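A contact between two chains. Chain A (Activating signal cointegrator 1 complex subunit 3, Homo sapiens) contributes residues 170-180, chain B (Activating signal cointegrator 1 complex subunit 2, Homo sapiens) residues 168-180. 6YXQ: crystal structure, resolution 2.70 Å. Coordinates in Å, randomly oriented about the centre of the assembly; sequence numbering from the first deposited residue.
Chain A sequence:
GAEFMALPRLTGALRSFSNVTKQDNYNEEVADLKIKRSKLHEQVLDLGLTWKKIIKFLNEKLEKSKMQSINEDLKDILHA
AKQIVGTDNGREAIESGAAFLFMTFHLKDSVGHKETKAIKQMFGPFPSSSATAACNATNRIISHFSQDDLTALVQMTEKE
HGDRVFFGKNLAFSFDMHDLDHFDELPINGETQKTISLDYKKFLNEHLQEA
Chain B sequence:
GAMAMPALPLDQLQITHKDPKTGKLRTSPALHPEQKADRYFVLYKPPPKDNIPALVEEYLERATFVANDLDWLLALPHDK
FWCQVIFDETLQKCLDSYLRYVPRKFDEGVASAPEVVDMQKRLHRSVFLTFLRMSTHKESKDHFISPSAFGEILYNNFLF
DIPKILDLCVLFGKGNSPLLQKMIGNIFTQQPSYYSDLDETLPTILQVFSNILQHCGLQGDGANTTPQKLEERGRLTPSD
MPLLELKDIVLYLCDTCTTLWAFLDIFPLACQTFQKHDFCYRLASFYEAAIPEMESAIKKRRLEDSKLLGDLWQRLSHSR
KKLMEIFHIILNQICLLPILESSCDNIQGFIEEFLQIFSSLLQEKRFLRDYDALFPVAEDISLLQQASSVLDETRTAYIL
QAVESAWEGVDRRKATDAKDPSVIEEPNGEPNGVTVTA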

# COMPACT_ATOMS: atom_id res chain seq x y z
N ASN A 170 -2.14 1.18 19.10
CA ASN A 170 -3.50 0.99 19.57
C ASN A 170 -4.56 1.46 18.58
O ASN A 170 -5.75 1.38 18.90
CB ASN A 170 -3.70 1.71 20.91
CG ASN A 170 -2.56 1.45 21.88
OD1 ASN A 170 -2.09 0.32 22.02
ND2 ASN A 170 -2.11 2.50 22.55
N LEU A 171 -4.16 1.93 17.41
CA LEU A 171 -5.10 2.49 16.45
C LEU A 171 -5.97 1.41 15.83
O LEU A 171 -5.55 0.26 15.67
CB LEU A 171 -4.36 3.25 15.35
CG LEU A 171 -4.05 4.72 15.63
CD1 LEU A 171 -3.82 5.44 14.32
CD2 LEU A 171 -5.16 5.38 16.43
N ALA A 172 -7.19 1.80 15.46
CA ALA A 172 -8.08 0.92 14.73
C ALA A 172 -7.66 0.85 13.27
O ALA A 172 -7.36 1.88 12.65
CB ALA A 172 -9.53 1.40 14.84
N PHE A 173 -7.64 -0.36 12.72
CA PHE A 173 -7.15 -0.59 11.37
C PHE A 173 -7.96 -1.70 10.73
O PHE A 173 -8.35 -2.66 11.40
CB PHE A 173 -5.66 -0.97 11.37
CG PHE A 173 -5.10 -1.23 10.01
CD1 PHE A 173 -4.89 -0.20 9.11
CD2 PHE A 173 -4.76 -2.52 9.62
CE1 PHE A 173 -4.37 -0.45 7.86
CE2 PHE A 173 -4.24 -2.77 8.37
CZ PHE A 173 -4.05 -1.73 7.48
N SER A 174 -8.20 -1.56 9.44
CA SER A 174 -9.02 -2.51 8.69
C SER A 174 -8.19 -3.10 7.56
O SER A 174 -7.42 -2.39 6.91
CB SER A 174 -10.27 -1.83 8.13
OG SER A 174 -11.04 -2.75 7.36
N PHE A 175 -8.36 -4.40 7.34
CA PHE A 175 -7.71 -5.09 6.24
C PHE A 175 -8.64 -5.23 5.04
O PHE A 175 -8.32 -5.96 4.10
CB PHE A 175 -7.21 -6.46 6.69
CG PHE A 175 -6.05 -6.38 7.64
CD1 PHE A 175 -6.26 -6.10 8.98
CD2 PHE A 175 -4.76 -6.59 7.20
CE1 PHE A 175 -5.19 -6.03 9.86
CE2 PHE A 175 -3.69 -6.52 8.07
CZ PHE A 175 -3.90 -6.24 9.40
N ASP A 176 -9.80 -4.57 5.08
CA ASP A 176 -10.72 -4.59 3.95
C ASP A 176 -10.16 -3.74 2.81
O ASP A 176 -9.90 -2.55 2.99
CB ASP A 176 -12.09 -4.07 4.39
CG ASP A 176 -13.23 -4.79 3.70
OD1 ASP A 176 -12.95 -5.63 2.82
OD2 ASP A 176 -14.39 -4.50 4.04
N MET A 177 -9.97 -4.36 1.65
CA MET A 177 -9.42 -3.68 0.48
C MET A 177 -10.47 -3.61 -0.62
O MET A 177 -11.37 -4.45 -0.69
CB MET A 177 -8.16 -4.39 -0.03
CG MET A 177 -7.02 -4.39 0.96
SD MET A 177 -5.64 -5.41 0.41
CE MET A 177 -5.01 -4.42 -0.94
N HIS A 178 -10.33 -2.61 -1.49
CA HIS A 178 -11.28 -2.45 -2.59
C HIS A 178 -11.24 -3.67 -3.49
O HIS A 178 -10.17 -4.11 -3.93
CB HIS A 178 -10.95 -1.18 -3.39
CG HIS A 178 -11.46 0.08 -2.76
ND1 HIS A 178 -12.76 0.23 -2.32
CD2 HIS A 178 -10.83 1.25 -2.49
CE1 HIS A 178 -12.91 1.43 -1.81
NE2 HIS A 178 -11.76 2.08 -1.90
N ASP A 179 -12.42 -4.22 -3.77
CA ASP A 179 -12.58 -5.42 -4.59
C ASP A 179 -13.41 -5.10 -5.83
O ASP A 179 -13.84 -3.96 -6.04
CB ASP A 179 -13.23 -6.54 -3.78
CG ASP A 179 -12.70 -7.91 -4.16
OD1 ASP A 179 -11.91 -8.01 -5.12
OD2 ASP A 179 -13.07 -8.90 -3.49
N LEU A 180 -13.62 -6.12 -6.65
CA LEU A 180 -14.51 -5.99 -7.79
C LEU A 180 -15.95 -6.01 -7.30
O LEU A 180 -16.31 -6.85 -6.47
CB LEU A 180 -14.29 -7.12 -8.80
CG LEU A 180 -12.98 -7.15 -9.58
CD1 LEU A 180 -12.79 -8.52 -10.21
CD2 LEU A 180 -12.97 -6.07 -10.63
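Chain B (168-180) LCVLFGKGNSPLL

How does chain B lie on chain A? The chain A segment is irregular, mostly extended but broken at Phe175(A), and has no regular helix or strand, while chain B offers part of one helix, a link, Gly173(B) to Gly175(B), with helical phi/psi but without the regular bonds, then Asn176(B), and the start of a second helix at Ser177(B). The two run in broadly opposite senses: Leu171(A) meets Leu179(B), Ser174(A) lies beside Gly175(B), Met177(A) reaches Leu171(B) and Lys174(B), and His178(A) lies against Cys169(B), Val170(B), Gly173(B) and Lys174(B). The CA atoms of Ser174(A) and Gly175(B) are 4.8 Å apart. Together the stretches bury 724 Å².

Which side chain satisfies the backbone of chain A? Asn176(B) does, at Ser174(A), with both ends of its amide. Ser174(A) N donates to Asn176(B) OD1 at 2.6 Å, and Asn176(B) ND2 donates to Ser174(A) O at 3.0 Å, so one carboxamide serves the donor and the acceptor of a single residue, as a neighbouring strand might. Although Asn176(B) stands at the N-cap position, its side chain makes no capping bond.

What do the neighbouring polar groups find? Gly175(B) N makes a weak hydrogen bond to Asp176(A) O, 3.2 Å long and bent to 123°. Ser174(A) OG accepts from Asp176(A) N within its own chain at 3.2 Å, and it also lies 3.3 Å from Gly175(B) CA. That closeness depends on glycine: an ideal CB on Gly175(B) would lie 2.2 Å from Ser174(A) OG, a clash.

What does water do for the backbone groups between the chains? A water joins the chains. The oxygen of water 1 accepts from His178(A) N at 3.3 Å and from Lys174(B) N at 3.0 Å, and donates weakly to Leu171(B) O at 2.8 Å. Thus two backbone donors and a carbonyl are linked without direct contact between them. Nearby, the His178(A) ring lies with Lys174(B) against one face; Lys174(B) CB is 3.9 Å from the ring centroid, a CH-pi contact, while Val170(B) O approaches the ring edge, 3.8 Å from His178(A) CD2.

Where do apolar groups close the contact? They do so at three points along it. Leu171(A) CD1 touches Leu179(B) CD2 at 3.9 Å, and Met177(A) CE reaches Leu171(B) CD2 at 3.7 Å even though its CA-to-CB bond points away. Phe173(A) behaves similarly: its CE1 lies 4.2 Å from Phe172(B) CD1, which sits at the edge of the Phe173(A) ring.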

# COMPACT_ATOMS: atom_id res chain seq x y z
N LEU B 168 -2.01 4.62 -2.23
CA LEU B 168 -2.44 4.59 -0.84
C LEU B 168 -3.95 4.46 -0.74
O LEU B 168 -4.46 3.67 0.05
CB LEU B 168 -1.97 5.85 -0.11
CG LEU B 168 -0.54 5.82 0.42
CD1 LEU B 168 -0.16 7.20 0.94
CD2 LEU B 168 -0.42 4.76 1.50
N CYS B 169 -4.67 5.25 -1.54
CA CYS B 169 -6.14 5.23 -1.49
C CYS B 169 -6.70 3.90 -1.95
O CYS B 169 -7.54 3.31 -1.25
CB CYS B 169 -6.74 6.35 -2.32
SG CYS B 169 -6.28 8.00 -1.81
N VAL B 170 -6.27 3.42 -3.12
CA VAL B 170 -6.86 2.17 -3.59
C VAL B 170 -6.50 1.02 -2.65
O VAL B 170 -7.24 0.04 -2.54
CB VAL B 170 -6.44 1.86 -5.03
CG1 VAL B 170 -4.96 1.60 -5.13
CG2 VAL B 170 -7.21 0.66 -5.57
N LEU B 171 -5.38 1.14 -1.93
CA LEU B 171 -4.95 0.05 -1.07
C LEU B 171 -5.63 0.08 0.30
O LEU B 171 -6.01 -0.97 0.82
CB LEU B 171 -3.43 0.09 -0.89
CG LEU B 171 -2.59 -0.38 -2.09
CD1 LEU B 171 -1.11 -0.15 -1.83
CD2 LEU B 171 -2.85 -1.84 -2.47
N PHE B 172 -5.81 1.27 0.90
CA PHE B 172 -6.30 1.35 2.28
C PHE B 172 -7.62 2.10 2.41
O PHE B 172 -8.00 2.46 3.52
CB PHE B 172 -5.26 2.01 3.19
CG PHE B 172 -3.87 1.44 3.07
CD1 PHE B 172 -3.49 0.34 3.82
CD2 PHE B 172 -2.93 2.03 2.24
CE1 PHE B 172 -2.21 -0.18 3.71
CE2 PHE B 172 -1.65 1.52 2.13
CZ PHE B 172 -1.29 0.41 2.87
N GLY B 173 -8.34 2.33 1.31
CA GLY B 173 -9.46 3.24 1.41
C GLY B 173 -10.78 2.60 1.77
O GLY B 173 -11.66 3.27 2.31
N LYS B 174 -10.94 1.31 1.47
CA LYS B 174 -12.20 0.64 1.79
C LYS B 174 -12.41 0.57 3.29
O LYS B 174 -13.47 0.95 3.80
CB LYS B 174 -12.24 -0.75 1.17
CG LYS B 174 -13.66 -1.25 0.93
CD LYS B 174 -13.76 -2.76 1.03
CE LYS B 174 -15.13 -3.25 0.57
NZ LYS B 174 -15.32 -3.03 -0.90
N GLY B 175 -11.40 0.10 4.02
CA GLY B 175 -11.54 -0.05 5.45
C GLY B 175 -11.24 1.19 6.25
O GLY B 175 -12.07 1.64 7.05
N ASN B 176 -10.06 1.77 6.04
CA ASN B 176 -9.57 2.89 6.85
C ASN B 176 -9.82 4.24 6.19
O ASN B 176 -8.91 5.07 6.12
CB ASN B 176 -8.09 2.71 7.14
CG ASN B 176 -7.72 1.29 7.43
OD1 ASN B 176 -7.78 0.84 8.57
ND2 ASN B 176 -7.33 0.55 6.39
N SER B 177 -11.04 4.49 5.71
CA SER B 177 -11.30 5.72 4.96
C SER B 177 -11.15 6.96 5.84
O SER B 177 -10.32 7.82 5.53
CB SER B 177 -12.68 5.66 4.31
OG SER B 177 -13.11 6.96 3.92
N PRO B 178 -11.90 7.10 6.95
CA PRO B 178 -11.86 8.37 7.71
C PRO B 178 -10.47 8.80 8.12
O PRO B 178 -10.21 10.01 8.19
CB PRO B 178 -12.74 8.05 8.92
CG PRO B 178 -13.56 6.88 8.51
CD PRO B 178 -12.73 6.08 7.63
N LEU B 179 -9.59 7.85 8.42
CA LEU B 179 -8.21 8.20 8.77
C LEU B 179 -7.43 8.65 7.55
O LEU B 179 -6.72 9.67 7.59
CB LEU B 179 -7.54 6.99 9.42
CG LEU B 179 -6.31 7.18 10.33
CD1 LEU B 179 -6.38 8.48 11.10
CD2 LEU B 179 -6.20 6.00 11.28
N LEU B 180 -7.57 7.92 6.44
CA LEU B 180 -6.82 8.28 5.24
C LEU B 180 -7.32 9.59 4.65
O LEU B 180 -6.52 10.35 4.08
CB LEU B 180 -6.88 7.14 4.23
CG LEU B 180 -6.16 7.35 2.90
CD1 LEU B 180 -4.67 7.10 2.98
CD2 LEU B 180 -6.78 6.43 1.89
O HOH W 1 -8.73 -0.43 0.39